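Local coordinates for protein phosphoacetylglucosamine mutase (Aspergillus lentulus, PDB 5O9X) that probably interconverts the 6-phosphate and 1-phosphate of N-acetylglucosamine, and binds glucose 1,6-bisphosphate, at residues R53-S58 with I118-E123. The protein carries 1 engineered substitution. Sequence-based numbering, arbitrary orientation.
Sequences RSKKLS and IDVSME
Lys56 and Val120 mark the closest backbone approach, CA to CA 5.2 Å, where the last turn of helix 40-56 meets the irregular chain that follows helix 107-118. Both helices end in Schellman motifs, with Ser58 and Asp119 at positive phi as the C-prime residues. The amine of Lys56 bonds two carbonyls where helix 107-118 ends. Lys56 NZ donates to Ile118 O at 2.8 Å, tilted 18° from the carbonyl plane, and to Asp119 O at 2.9 Å, from above the plane of the Asp119 carbonyl. The C-terminal carbonyls of a helix would be expected to favour a positive charge here. CG of Lys56 is anti to the backbone N (chi1 -176°), and the chain bends at chi2. Lys56 CD rests on Ile118 CG2 at 3.9 Å. CG1 of Val120 packs against Lys55 CB, 3.6 Å away. Lys55 then runs across the end of Met122 at about a right angle, with Lys55 CD 3.8 Å from Met122 CE. The bend at chi4 (-75°) places Lys55 NZ 3.2 Å from Met122 O, above the carbonyl plane. The same NZ also bonds Asn124 O, so two backbone carbonyls grip it. The contact belongs to the alpha/beta/alpha domain I of the phosphohexomutase fold. It ties the end of helix 40-56 to the loop entering strand 127-132. Trp92 of helix 91-101 touches both Lys56 and Ile118.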
loop_
_atom_site.group_PDB
_atom_site.type_symbol
_atom_site.label_atom_id
_atom_site.label_comp_id
_atom_site.label_asym_id
_atom_site.label_seq_id
_atom_site.Cartn_x
_atom_site.Cartn_y
_atom_site.Cartn_z
ATOM N N ARG A 53 3.106 11.793 -19.264
ATOM C CA ARG A 53 1.992 10.905 -18.976
ATOM C C ARG A 53 0.719 11.663 -19.085
ATOM O O ARG A 53 -0.260 11.176 -19.680
ATOM C CB ARG A 53 2.091 10.217 -17.553
ATOM C CG ARG A 53 0.953 9.244 -17.238
ATOM C CD ARG A 53 0.975 8.072 -18.198
ATOM N NE ARG A 53 0.041 7.033 -17.827
ATOM C CZ ARG A 53 -0.454 6.136 -18.649
ATOM N NH1 ARG A 53 -0.179 6.200 -19.973
ATOM N NH2 ARG A 53 -1.237 5.201 -18.150
ATOM N N SER A 54 0.712 12.853 -18.499
ATOM C CA SER A 54 -0.505 13.646 -18.475
ATOM C C SER A 54 -0.900 14.002 -19.915
ATOM O O SER A 54 -2.080 13.845 -20.283
ATOM C CB SER A 54 -0.260 14.936 -17.705
ATOM O OG SER A 54 -1.444 15.687 -17.679
ATOM N N LYS A 55 0.083 14.521 -20.681
ATOM C CA LYS A 55 -0.125 14.841 -22.135
ATOM C C LYS A 55 -0.695 13.647 -22.938
ATOM O O LYS A 55 -1.729 13.811 -23.637
ATOM C CB LYS A 55 1.175 15.410 -22.751
ATOM C CG LYS A 55 1.494 16.841 -22.359
ATOM C CD LYS A 55 2.820 17.262 -23.019
ATOM C CE LYS A 55 3.320 18.617 -22.596
ATOM N NZ LYS A 55 2.563 19.751 -23.226
ATOM N N LYS A 56 -0.114 12.446 -22.747
ATOM C CA LYS A 56 -0.588 11.223 -23.416
ATOM C C LYS A 56 -2.025 10.923 -23.047
ATOM O O LYS A 56 -2.781 10.435 -23.910
ATOM C CB LYS A 56 0.275 9.983 -23.105
ATOM C CG LYS A 56 -0.103 8.705 -23.855
ATOM C CD LYS A 56 -0.003 8.863 -25.401
ATOM C CE LYS A 56 -0.170 7.510 -26.106
ATOM N NZ LYS A 56 -0.084 7.717 -27.580
ATOM N N LEU A 57 -2.392 11.231 -21.791
ATOM C CA LEU A 57 -3.754 11.028 -21.314
ATOM C C LEU A 57 -4.589 12.291 -21.438
ATOM O O LEU A 57 -5.407 12.581 -20.568
ATOM C CB LEU A 57 -3.748 10.393 -19.906
ATOM C CG LEU A 57 -3.107 8.987 -19.860
ATOM C CD1 LEU A 57 -3.077 8.466 -18.408
ATOM C CD2 LEU A 57 -3.861 7.974 -20.717
ATOM N N SER A 58 -4.325 13.062 -22.516
ATOM C CA SER A 58 -5.100 14.283 -22.914
ATOM C C SER A 58 -5.305 15.300 -21.787
ATOM O O SER A 58 -6.389 15.893 -21.658
ATOM C CB SER A 58 -6.478 13.918 -23.534
ATOM O OG SER A 58 -6.446 12.824 -24.451
ATOM N N ILE A 118 6.342 7.106 -27.523
ATOM C CA ILE A 118 5.029 7.046 -26.866
ATOM C C ILE A 118 3.929 7.600 -27.850
ATOM O O ILE A 118 2.716 7.281 -27.748
ATOM C CB ILE A 118 5.036 7.802 -25.465
ATOM C CG1 ILE A 118 6.180 7.289 -24.529
ATOM C CG2 ILE A 118 3.677 7.651 -24.781
ATOM C CD1 ILE A 118 6.235 7.961 -23.149
ATOM N N ASP A 119 4.392 8.428 -28.782
ATOM C CA ASP A 119 3.549 9.195 -29.721
ATOM C C ASP A 119 2.616 10.123 -28.919
ATOM O O ASP A 119 1.429 9.864 -28.734
ATOM C CB ASP A 119 2.849 8.276 -30.751
ATOM C CG ASP A 119 1.927 9.043 -31.681
ATOM O OD1 ASP A 119 2.244 10.209 -31.982
ATOM O OD2 ASP A 119 0.864 8.488 -32.055
ATOM N N VAL A 120 3.231 11.151 -28.356
ATOM C CA VAL A 120 2.538 12.092 -27.480
ATOM C C VAL A 120 2.284 13.392 -28.241
ATOM O O VAL A 120 3.240 13.981 -28.781
ATOM C CB VAL A 120 3.341 12.399 -26.199
ATOM C CG1 VAL A 120 2.609 13.406 -25.319
ATOM C CG2 VAL A 120 3.639 11.107 -25.424
ATOM N N SER A 121 1.007 13.799 -28.293
ATOM C CA SER A 121 0.603 15.150 -28.780
ATOM C C SER A 121 1.059 16.290 -27.843
ATOM O O SER A 121 0.342 16.629 -26.873
ATOM C CB SER A 121 -0.915 15.202 -29.009
ATOM O OG SER A 121 -1.320 14.128 -29.834
ATOM N N MET A 122 2.217 16.887 -28.154
ATOM C CA MET A 122 2.889 17.904 -27.336
ATOM C C MET A 122 2.162 19.223 -27.123
ATOM O O MET A 122 2.673 20.101 -26.413
ATOM C CB MET A 122 4.295 18.228 -27.863
ATOM C CG MET A 122 5.450 17.299 -27.477
ATOM S SD MET A 122 5.723 17.007 -25.694
ATOM C CE MET A 122 4.725 15.600 -25.795
ATOM N N GLU A 123 0.990 19.355 -27.739
ATOM C CA GLU A 123 0.155 20.554 -27.621
ATOM C C GLU A 123 -0.897 20.320 -26.520
ATOM O O GLU A 123 -1.557 21.242 -26.078
ATOM C CB GLU A 123 -0.497 20.917 -28.994
ATOM C CG GLU A 123 -1.579 19.943 -29.486
ATOM C CD GLU A 123 -1.115 18.828 -30.454
ATOM O OE1 GLU A 123 0.022 18.301 -30.375
ATOM O OE2 GLU A 123 -1.936 18.429 -31.310
#